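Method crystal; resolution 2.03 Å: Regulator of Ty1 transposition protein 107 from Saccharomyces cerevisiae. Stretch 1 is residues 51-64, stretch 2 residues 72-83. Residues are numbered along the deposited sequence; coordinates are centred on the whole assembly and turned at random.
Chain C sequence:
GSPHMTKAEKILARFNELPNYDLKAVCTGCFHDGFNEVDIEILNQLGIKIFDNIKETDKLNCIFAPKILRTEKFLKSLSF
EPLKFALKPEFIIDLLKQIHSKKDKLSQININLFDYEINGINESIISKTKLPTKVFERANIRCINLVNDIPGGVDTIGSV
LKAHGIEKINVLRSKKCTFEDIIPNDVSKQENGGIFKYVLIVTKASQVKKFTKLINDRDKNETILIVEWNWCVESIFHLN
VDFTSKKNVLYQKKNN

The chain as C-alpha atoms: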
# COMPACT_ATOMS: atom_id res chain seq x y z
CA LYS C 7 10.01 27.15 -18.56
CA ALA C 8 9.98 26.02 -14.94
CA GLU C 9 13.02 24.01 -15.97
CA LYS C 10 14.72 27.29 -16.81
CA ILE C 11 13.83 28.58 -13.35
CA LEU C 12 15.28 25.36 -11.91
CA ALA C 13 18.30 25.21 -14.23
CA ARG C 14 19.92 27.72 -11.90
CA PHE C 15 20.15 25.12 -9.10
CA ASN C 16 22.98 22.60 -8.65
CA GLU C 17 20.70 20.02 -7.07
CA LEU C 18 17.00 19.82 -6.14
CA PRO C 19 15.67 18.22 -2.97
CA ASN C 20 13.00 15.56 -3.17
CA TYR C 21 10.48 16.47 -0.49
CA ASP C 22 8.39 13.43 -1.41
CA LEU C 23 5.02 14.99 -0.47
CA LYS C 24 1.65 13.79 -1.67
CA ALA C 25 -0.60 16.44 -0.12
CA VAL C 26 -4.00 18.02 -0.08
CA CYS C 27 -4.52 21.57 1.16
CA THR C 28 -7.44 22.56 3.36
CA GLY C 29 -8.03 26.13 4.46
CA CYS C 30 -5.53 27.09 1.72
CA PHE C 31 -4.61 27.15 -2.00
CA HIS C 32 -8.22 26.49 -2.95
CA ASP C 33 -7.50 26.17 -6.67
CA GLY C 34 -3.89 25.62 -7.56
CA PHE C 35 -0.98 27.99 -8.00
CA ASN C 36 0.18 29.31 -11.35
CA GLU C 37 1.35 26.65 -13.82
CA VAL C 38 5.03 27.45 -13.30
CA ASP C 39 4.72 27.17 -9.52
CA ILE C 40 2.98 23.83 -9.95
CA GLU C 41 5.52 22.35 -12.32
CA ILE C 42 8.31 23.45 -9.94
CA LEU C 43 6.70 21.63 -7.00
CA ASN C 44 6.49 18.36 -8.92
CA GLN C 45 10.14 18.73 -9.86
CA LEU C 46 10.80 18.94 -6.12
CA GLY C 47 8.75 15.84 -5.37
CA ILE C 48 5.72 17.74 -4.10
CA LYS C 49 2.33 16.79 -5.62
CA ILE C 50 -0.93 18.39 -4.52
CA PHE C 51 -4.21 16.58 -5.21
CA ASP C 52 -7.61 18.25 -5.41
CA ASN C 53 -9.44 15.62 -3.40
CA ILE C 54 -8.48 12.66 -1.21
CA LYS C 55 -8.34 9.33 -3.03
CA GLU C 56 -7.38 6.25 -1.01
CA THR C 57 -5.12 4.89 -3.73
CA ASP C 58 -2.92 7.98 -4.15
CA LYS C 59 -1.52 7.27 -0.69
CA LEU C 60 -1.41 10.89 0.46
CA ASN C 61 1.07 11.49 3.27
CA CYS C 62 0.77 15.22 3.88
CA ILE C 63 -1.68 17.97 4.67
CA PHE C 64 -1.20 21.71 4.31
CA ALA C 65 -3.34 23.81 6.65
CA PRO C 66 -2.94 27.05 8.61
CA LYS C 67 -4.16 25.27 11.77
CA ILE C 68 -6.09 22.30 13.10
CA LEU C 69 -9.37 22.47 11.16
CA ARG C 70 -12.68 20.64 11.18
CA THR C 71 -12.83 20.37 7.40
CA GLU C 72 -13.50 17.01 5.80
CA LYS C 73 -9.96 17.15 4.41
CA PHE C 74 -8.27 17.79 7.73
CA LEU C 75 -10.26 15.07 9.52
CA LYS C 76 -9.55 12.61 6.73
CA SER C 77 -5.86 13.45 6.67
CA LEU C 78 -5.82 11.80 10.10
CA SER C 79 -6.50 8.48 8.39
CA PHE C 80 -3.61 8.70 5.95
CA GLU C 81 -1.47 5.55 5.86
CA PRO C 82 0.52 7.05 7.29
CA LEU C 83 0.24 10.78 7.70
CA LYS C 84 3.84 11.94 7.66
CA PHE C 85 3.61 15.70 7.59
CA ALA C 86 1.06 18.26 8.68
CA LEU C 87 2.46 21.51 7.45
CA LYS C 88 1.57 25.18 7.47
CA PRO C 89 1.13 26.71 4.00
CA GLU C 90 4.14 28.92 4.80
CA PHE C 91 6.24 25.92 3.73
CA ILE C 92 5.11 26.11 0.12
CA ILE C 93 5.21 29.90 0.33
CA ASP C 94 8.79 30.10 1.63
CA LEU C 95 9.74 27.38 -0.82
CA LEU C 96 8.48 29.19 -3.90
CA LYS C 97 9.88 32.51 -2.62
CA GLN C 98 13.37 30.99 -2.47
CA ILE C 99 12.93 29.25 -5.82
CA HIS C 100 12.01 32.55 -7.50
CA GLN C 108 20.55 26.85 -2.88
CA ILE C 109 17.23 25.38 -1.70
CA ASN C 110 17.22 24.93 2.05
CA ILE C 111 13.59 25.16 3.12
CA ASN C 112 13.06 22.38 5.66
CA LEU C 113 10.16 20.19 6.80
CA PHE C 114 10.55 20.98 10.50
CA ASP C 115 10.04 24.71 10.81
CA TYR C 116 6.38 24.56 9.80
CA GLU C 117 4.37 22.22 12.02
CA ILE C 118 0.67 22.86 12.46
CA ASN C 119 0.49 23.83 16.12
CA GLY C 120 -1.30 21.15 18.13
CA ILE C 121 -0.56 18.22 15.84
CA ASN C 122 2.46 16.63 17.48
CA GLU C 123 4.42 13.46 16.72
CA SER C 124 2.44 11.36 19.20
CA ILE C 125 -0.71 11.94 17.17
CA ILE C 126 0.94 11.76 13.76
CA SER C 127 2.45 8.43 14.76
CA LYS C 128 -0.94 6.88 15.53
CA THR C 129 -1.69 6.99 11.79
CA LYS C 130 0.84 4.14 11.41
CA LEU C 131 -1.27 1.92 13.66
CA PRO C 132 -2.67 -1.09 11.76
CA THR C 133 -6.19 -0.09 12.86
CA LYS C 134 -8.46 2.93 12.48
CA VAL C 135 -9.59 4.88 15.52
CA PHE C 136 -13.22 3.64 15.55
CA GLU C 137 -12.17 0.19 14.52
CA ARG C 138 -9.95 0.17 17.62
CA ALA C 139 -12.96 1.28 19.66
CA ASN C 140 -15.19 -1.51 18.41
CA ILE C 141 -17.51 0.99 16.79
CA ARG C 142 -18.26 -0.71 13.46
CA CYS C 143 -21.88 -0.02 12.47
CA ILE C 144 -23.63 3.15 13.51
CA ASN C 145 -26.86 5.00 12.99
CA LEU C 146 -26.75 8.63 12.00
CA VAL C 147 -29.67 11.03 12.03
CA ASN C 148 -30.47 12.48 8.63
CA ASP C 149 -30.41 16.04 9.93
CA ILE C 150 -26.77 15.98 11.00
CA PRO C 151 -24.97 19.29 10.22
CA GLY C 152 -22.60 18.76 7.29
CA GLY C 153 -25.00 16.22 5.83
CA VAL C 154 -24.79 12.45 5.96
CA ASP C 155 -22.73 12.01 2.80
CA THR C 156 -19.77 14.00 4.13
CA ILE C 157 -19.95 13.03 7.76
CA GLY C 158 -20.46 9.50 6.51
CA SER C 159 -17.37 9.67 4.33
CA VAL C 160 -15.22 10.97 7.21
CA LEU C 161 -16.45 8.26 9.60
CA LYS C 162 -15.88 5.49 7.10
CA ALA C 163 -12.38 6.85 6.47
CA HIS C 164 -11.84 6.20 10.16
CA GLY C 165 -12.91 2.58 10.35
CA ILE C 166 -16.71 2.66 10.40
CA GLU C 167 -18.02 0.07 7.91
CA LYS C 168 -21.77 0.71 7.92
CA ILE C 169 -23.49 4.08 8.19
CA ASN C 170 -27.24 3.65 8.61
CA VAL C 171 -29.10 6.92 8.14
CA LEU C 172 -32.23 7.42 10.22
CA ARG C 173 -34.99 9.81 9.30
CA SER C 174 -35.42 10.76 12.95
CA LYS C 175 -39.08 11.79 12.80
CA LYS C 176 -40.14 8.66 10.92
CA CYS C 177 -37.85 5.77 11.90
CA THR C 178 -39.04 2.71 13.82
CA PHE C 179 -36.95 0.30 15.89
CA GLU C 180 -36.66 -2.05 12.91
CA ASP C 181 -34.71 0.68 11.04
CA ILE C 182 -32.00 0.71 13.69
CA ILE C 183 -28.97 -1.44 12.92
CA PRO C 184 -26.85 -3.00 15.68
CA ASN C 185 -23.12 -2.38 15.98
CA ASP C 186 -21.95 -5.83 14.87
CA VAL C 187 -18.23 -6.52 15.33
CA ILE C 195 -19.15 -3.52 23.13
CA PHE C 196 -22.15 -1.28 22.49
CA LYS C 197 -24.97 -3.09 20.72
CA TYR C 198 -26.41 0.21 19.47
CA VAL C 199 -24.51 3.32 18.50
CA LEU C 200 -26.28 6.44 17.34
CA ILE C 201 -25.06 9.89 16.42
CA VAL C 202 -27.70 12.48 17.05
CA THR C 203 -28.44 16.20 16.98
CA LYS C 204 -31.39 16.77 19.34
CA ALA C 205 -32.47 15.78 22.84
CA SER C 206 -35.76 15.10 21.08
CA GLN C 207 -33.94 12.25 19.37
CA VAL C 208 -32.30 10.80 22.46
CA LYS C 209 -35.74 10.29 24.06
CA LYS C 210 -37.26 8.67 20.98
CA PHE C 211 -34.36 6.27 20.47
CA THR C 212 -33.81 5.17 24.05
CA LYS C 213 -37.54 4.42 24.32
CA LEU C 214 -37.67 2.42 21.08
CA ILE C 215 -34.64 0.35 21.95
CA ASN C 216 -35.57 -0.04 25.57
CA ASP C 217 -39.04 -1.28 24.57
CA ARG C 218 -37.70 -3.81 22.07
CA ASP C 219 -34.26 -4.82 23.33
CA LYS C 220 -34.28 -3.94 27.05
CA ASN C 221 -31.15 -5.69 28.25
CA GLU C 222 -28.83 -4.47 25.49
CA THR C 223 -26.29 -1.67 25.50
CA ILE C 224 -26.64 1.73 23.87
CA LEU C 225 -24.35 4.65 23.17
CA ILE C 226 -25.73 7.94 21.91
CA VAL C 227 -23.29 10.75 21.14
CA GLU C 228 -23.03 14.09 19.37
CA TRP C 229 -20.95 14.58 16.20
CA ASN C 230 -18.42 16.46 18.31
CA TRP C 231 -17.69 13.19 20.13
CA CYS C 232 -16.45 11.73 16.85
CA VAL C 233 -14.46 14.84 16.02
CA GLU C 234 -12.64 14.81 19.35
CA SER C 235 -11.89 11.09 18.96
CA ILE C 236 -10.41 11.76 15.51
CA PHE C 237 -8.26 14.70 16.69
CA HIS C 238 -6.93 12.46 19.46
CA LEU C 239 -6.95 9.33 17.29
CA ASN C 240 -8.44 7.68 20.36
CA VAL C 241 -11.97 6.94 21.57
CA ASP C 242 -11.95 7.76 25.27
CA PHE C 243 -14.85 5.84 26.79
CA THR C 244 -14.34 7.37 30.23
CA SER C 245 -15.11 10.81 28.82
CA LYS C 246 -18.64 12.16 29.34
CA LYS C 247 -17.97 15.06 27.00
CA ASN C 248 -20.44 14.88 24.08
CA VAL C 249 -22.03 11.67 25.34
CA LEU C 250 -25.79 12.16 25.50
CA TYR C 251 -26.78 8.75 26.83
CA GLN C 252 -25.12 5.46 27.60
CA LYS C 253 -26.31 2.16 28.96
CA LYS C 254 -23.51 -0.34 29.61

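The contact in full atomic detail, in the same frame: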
# COMPACT_ATOMS: atom_id res chain seq x y z
N PHE C 51 -2.98 17.09 -4.62
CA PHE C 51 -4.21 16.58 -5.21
C PHE C 51 -5.39 17.45 -4.81
O PHE C 51 -5.36 18.13 -3.77
CB PHE C 51 -4.44 15.13 -4.78
CG PHE C 51 -3.29 14.24 -5.09
CD1 PHE C 51 -3.36 13.32 -6.13
CD2 PHE C 51 -2.11 14.33 -4.37
CE1 PHE C 51 -2.28 12.50 -6.42
CE2 PHE C 51 -1.03 13.51 -4.67
CZ PHE C 51 -1.12 12.60 -5.69
N ASP C 52 -6.42 17.43 -5.65
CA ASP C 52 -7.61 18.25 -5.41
C ASP C 52 -8.45 17.65 -4.29
O ASP C 52 -8.91 18.34 -3.39
CB ASP C 52 -8.44 18.36 -6.70
OD1 ASP C 52 -6.39 18.55 -7.92
OD2 ASP C 52 -8.18 19.43 -8.82
N ASN C 53 -8.63 16.34 -4.36
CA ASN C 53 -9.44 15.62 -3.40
C ASN C 53 -8.67 14.42 -2.89
O ASN C 53 -7.67 14.03 -3.49
CB ASN C 53 -10.74 15.15 -4.07
CG ASN C 53 -11.46 16.28 -4.77
OD1 ASN C 53 -11.51 16.33 -6.00
ND2 ASN C 53 -12.03 17.19 -4.00
N ILE C 54 -9.15 13.82 -1.80
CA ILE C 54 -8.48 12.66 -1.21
C ILE C 54 -8.94 11.36 -1.84
O ILE C 54 -10.11 11.00 -1.76
CB ILE C 54 -8.69 12.60 0.31
CG1 ILE C 54 -8.11 13.84 0.98
CG2 ILE C 54 -8.07 11.33 0.89
CD1 ILE C 54 -8.31 13.89 2.50
N LYS C 55 -8.02 10.64 -2.47
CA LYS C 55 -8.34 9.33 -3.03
C LYS C 55 -7.46 8.25 -2.39
O LYS C 55 -6.23 8.34 -2.41
CB LYS C 55 -8.18 9.34 -4.54
CG LYS C 55 -8.64 8.07 -5.22
CD LYS C 55 -7.63 7.57 -6.24
CE LYS C 55 -8.28 6.65 -7.25
NZ LYS C 55 -9.40 7.34 -7.96
N GLU C 56 -8.09 7.23 -1.82
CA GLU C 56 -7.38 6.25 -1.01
C GLU C 56 -6.18 5.63 -1.71
O GLU C 56 -5.23 5.19 -1.06
CB GLU C 56 -8.32 5.13 -0.53
CG GLU C 56 -9.18 5.50 0.67
CD GLU C 56 -9.57 4.29 1.49
OE1 GLU C 56 -10.47 3.54 1.05
OE2 GLU C 56 -8.98 4.07 2.56
N THR C 57 -6.19 5.59 -3.04
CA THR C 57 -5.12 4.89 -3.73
C THR C 57 -4.02 5.81 -4.25
O THR C 57 -3.15 5.37 -5.00
CB THR C 57 -5.65 3.95 -4.85
OG1 THR C 57 -6.39 4.71 -5.81
CG2 THR C 57 -6.55 2.87 -4.26
N ASP C 58 -4.04 7.07 -3.84
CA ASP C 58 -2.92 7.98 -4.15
C ASP C 58 -1.95 8.02 -2.98
O ASP C 58 -0.87 8.60 -3.07
CB ASP C 58 -3.41 9.39 -4.48
CG ASP C 58 -4.15 9.46 -5.79
OD1 ASP C 58 -4.00 8.53 -6.61
OD2 ASP C 58 -4.89 10.45 -6.00
N LYS C 59 -2.37 7.43 -1.86
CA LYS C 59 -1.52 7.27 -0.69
C LYS C 59 -0.96 8.61 -0.22
O LYS C 59 0.25 8.76 -0.04
CB LYS C 59 -0.39 6.29 -1.00
CG LYS C 59 -0.86 4.85 -1.16
CD LYS C 59 -1.55 4.37 0.11
CE LYS C 59 -2.04 2.94 -0.02
NZ LYS C 59 -2.76 2.48 1.20
N LEU C 60 -1.84 9.59 -0.03
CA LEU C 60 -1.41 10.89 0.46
C LEU C 60 -0.65 10.70 1.77
O LEU C 60 -0.93 9.77 2.52
CB LEU C 60 -2.60 11.80 0.67
CG LEU C 60 -3.54 11.88 -0.53
CD1 LEU C 60 -4.81 12.66 -0.18
CD2 LEU C 60 -2.85 12.49 -1.71
N ASN C 61 0.31 11.59 2.04
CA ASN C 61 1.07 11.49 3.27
C ASN C 61 1.20 12.84 3.96
O ASN C 61 1.87 12.97 4.98
CB ASN C 61 2.46 10.88 3.01
CG ASN C 61 3.31 11.74 2.07
OD1 ASN C 61 3.02 12.90 1.83
ND2 ASN C 61 4.38 11.14 1.52
N CYS C 62 0.56 13.86 3.41
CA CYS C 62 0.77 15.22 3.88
C CYS C 62 -0.49 16.06 3.82
O CYS C 62 -1.35 15.86 2.97
CB CYS C 62 1.86 15.87 3.02
SG CYS C 62 2.27 17.57 3.44
N ILE C 63 -0.60 17.01 4.73
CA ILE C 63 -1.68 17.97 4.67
C ILE C 63 -1.13 19.36 4.93
O ILE C 63 -0.35 19.54 5.85
CB ILE C 63 -2.80 17.66 5.70
CG1 ILE C 63 -3.81 18.80 5.73
CG2 ILE C 63 -2.23 17.48 7.09
CD1 ILE C 63 -5.18 18.39 5.24
N PHE C 64 -1.52 20.31 4.08
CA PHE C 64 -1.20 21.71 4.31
C PHE C 64 -2.42 22.41 4.87
O PHE C 64 -3.49 22.35 4.29
CB PHE C 64 -0.79 22.39 3.00
CG PHE C 64 0.53 21.89 2.45
CD1 PHE C 64 1.73 22.32 2.99
CD2 PHE C 64 0.56 20.99 1.40
CE1 PHE C 64 2.94 21.85 2.49
CE2 PHE C 64 1.76 20.52 0.90
CZ PHE C 64 2.96 20.95 1.45
N GLU C 72 -13.58 18.40 6.22
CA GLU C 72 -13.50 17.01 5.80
C GLU C 72 -12.06 16.59 5.50
O GLU C 72 -11.61 15.51 5.89
CB GLU C 72 -14.37 16.79 4.56
CG GLU C 72 -14.29 15.38 4.00
CD GLU C 72 -15.15 15.21 2.76
OE1 GLU C 72 -15.65 16.24 2.24
OE2 GLU C 72 -15.35 14.06 2.31
N LYS C 73 -11.33 17.46 4.81
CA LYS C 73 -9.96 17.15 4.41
C LYS C 73 -9.03 16.97 5.60
O LYS C 73 -8.28 15.99 5.66
CB LYS C 73 -9.41 18.21 3.47
CG LYS C 73 -9.68 17.93 2.02
CD LYS C 73 -9.16 19.08 1.16
CE LYS C 73 -9.18 18.72 -0.30
NZ LYS C 73 -9.02 19.95 -1.13
N PHE C 74 -9.08 17.92 6.53
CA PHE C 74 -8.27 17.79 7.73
C PHE C 74 -8.60 16.51 8.50
O PHE C 74 -7.70 15.78 8.89
CB PHE C 74 -8.39 19.00 8.66
CG PHE C 74 -7.23 19.14 9.58
CD1 PHE C 74 -6.11 19.87 9.19
CD2 PHE C 74 -7.20 18.47 10.79
CE1 PHE C 74 -5.01 19.98 10.02
CE2 PHE C 74 -6.10 18.58 11.63
CZ PHE C 74 -5.00 19.34 11.24
N LEU C 75 -9.88 16.23 8.72
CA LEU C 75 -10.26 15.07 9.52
C LEU C 75 -9.82 13.79 8.82
O LEU C 75 -9.38 12.83 9.46
CB LEU C 75 -11.77 15.04 9.76
CG LEU C 75 -12.29 16.20 10.61
CD1 LEU C 75 -13.82 16.22 10.60
CD2 LEU C 75 -11.75 16.09 12.01
N LYS C 76 -9.94 13.78 7.50
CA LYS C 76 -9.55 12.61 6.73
C LYS C 76 -8.04 12.44 6.70
O LYS C 76 -7.54 11.32 6.64
CB LYS C 76 -10.08 12.66 5.30
CG LYS C 76 -11.48 12.08 5.11
CD LYS C 76 -11.96 12.34 3.68
CE LYS C 76 -13.31 11.71 3.41
NZ LYS C 76 -13.74 11.97 2.00
N SER C 77 -7.31 13.56 6.71
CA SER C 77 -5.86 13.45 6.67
C SER C 77 -5.39 12.62 7.86
O SER C 77 -4.32 12.00 7.82
CB SER C 77 -5.21 14.83 6.70
OG SER C 77 -5.12 15.33 8.02
N LEU C 78 -6.19 12.58 8.92
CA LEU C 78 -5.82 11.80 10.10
C LEU C 78 -6.03 10.30 9.92
O LEU C 78 -5.75 9.51 10.82
CB LEU C 78 -6.52 12.33 11.36
CG LEU C 78 -5.86 13.63 11.82
CD1 LEU C 78 -6.76 14.43 12.75
CD2 LEU C 78 -4.50 13.35 12.47
N SER C 79 -6.51 9.90 8.74
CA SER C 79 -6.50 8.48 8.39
C SER C 79 -5.60 8.19 7.19
O SER C 79 -5.81 7.20 6.49
CB SER C 79 -7.91 7.98 8.07
OG SER C 79 -8.40 8.70 6.96
N PHE C 80 -4.60 9.04 6.95
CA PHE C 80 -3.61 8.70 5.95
C PHE C 80 -2.78 7.52 6.46
O PHE C 80 -2.73 7.25 7.66
CB PHE C 80 -2.73 9.91 5.62
CG PHE C 80 -3.43 10.97 4.82
CD1 PHE C 80 -4.73 10.79 4.39
CD2 PHE C 80 -2.78 12.14 4.48
CE1 PHE C 80 -5.38 11.77 3.65
CE2 PHE C 80 -3.40 13.12 3.74
CZ PHE C 80 -4.71 12.94 3.32
N GLU C 81 -2.12 6.81 5.54
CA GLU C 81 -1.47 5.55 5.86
C GLU C 81 0.01 5.48 5.45
O GLU C 81 0.37 4.77 4.50
CB GLU C 81 -2.25 4.41 5.21
CG GLU C 81 -3.71 4.34 5.72
CD GLU C 81 -4.56 3.35 4.92
OE1 GLU C 81 -3.98 2.59 4.11
OE2 GLU C 81 -5.79 3.35 5.11
N PRO C 82 0.88 6.20 6.16
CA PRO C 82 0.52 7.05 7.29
C PRO C 82 0.48 8.51 6.91
O PRO C 82 0.86 8.87 5.79
CB PRO C 82 1.68 6.83 8.25
CG PRO C 82 2.88 6.72 7.30
CD PRO C 82 2.35 6.06 6.04
N LEU C 83 0.04 9.35 7.84
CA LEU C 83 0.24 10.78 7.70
C LEU C 83 1.66 11.03 8.14
O LEU C 83 2.05 10.57 9.21
CB LEU C 83 -0.71 11.58 8.59
CG LEU C 83 -0.48 13.09 8.60
CD1 LEU C 83 -0.83 13.73 7.25
CD2 LEU C 83 -1.28 13.74 9.72
O HOH W 1 -11.68 9.99 0.09
O HOH W 2 -2.60 7.76 2.93
O HOH W 3 1.25 7.81 3.50

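Between residues 51-64 and 72-83, 744 Å² of surface is buried, yet one direct hydrogen bond crosses the contact. Lys 73 NZ donates to the main-chain oxygen of Asp 52 at 2.8 Å. The Lys 73 CA-to-CB bond points sideways, and the nearly extended chain beyond it (chi2 to chi4 all t) carries the ammonium to that carbonyl, while its methylenes pass Ile 54.

Packing supplies most of the rest. Ile 54 and Ile 63 both point toward the other stretch and lose about 100 Å² each. Ile 54 CD1 lies 3.5 Å from Lys 76 CB and 3.8 Å from Phe 80 CE1, at the ring edge. Over one face of the same ring, Leu 60 CB sits 3.7 Å from the centroid of Phe 80, 23° off the normal, a CH-pi contact over the ring face. Ile 63 spreads its branches: CG1 is 4.3 Å from Phe 74 CD1, and CG2 is 4.0 Å from Leu 83 CD1. Branched aliphatic chains suit these places because they fill space around rings without bringing polar atoms needing partners.

Water serves four main-chain atoms at the contact: Ile 54 O, Leu 60 O, Glu 81 N and Pro 82 O. Leu 60 O lies 2.6 Å from the oxygen of water 2, which donates to it and accepts from Glu 81 N at 2.8 Å; the oxygen of water 3 donates to Leu 60 O at 3.1 Å and to Pro 82 O at 2.6 Å, joining two carbonyls that cannot bond to each other. The oxygen of water 1 donates to Ile 54 O at 2.6 Å and accepts weakly from Lys 76 NZ at 3.4 Å. That ammonium is better served by Glu 72 OE2, 2.7 Å from Lys 76 NZ in a salt bridge. Ser 77 OG, 3.7 Å from Ile 63 CG2, donates to Phe 74 O at 2.8 Å.

At the exposed margin, Lys 59 NZ forms a salt bridge with Glu 81 OE1 at 3.2 Å.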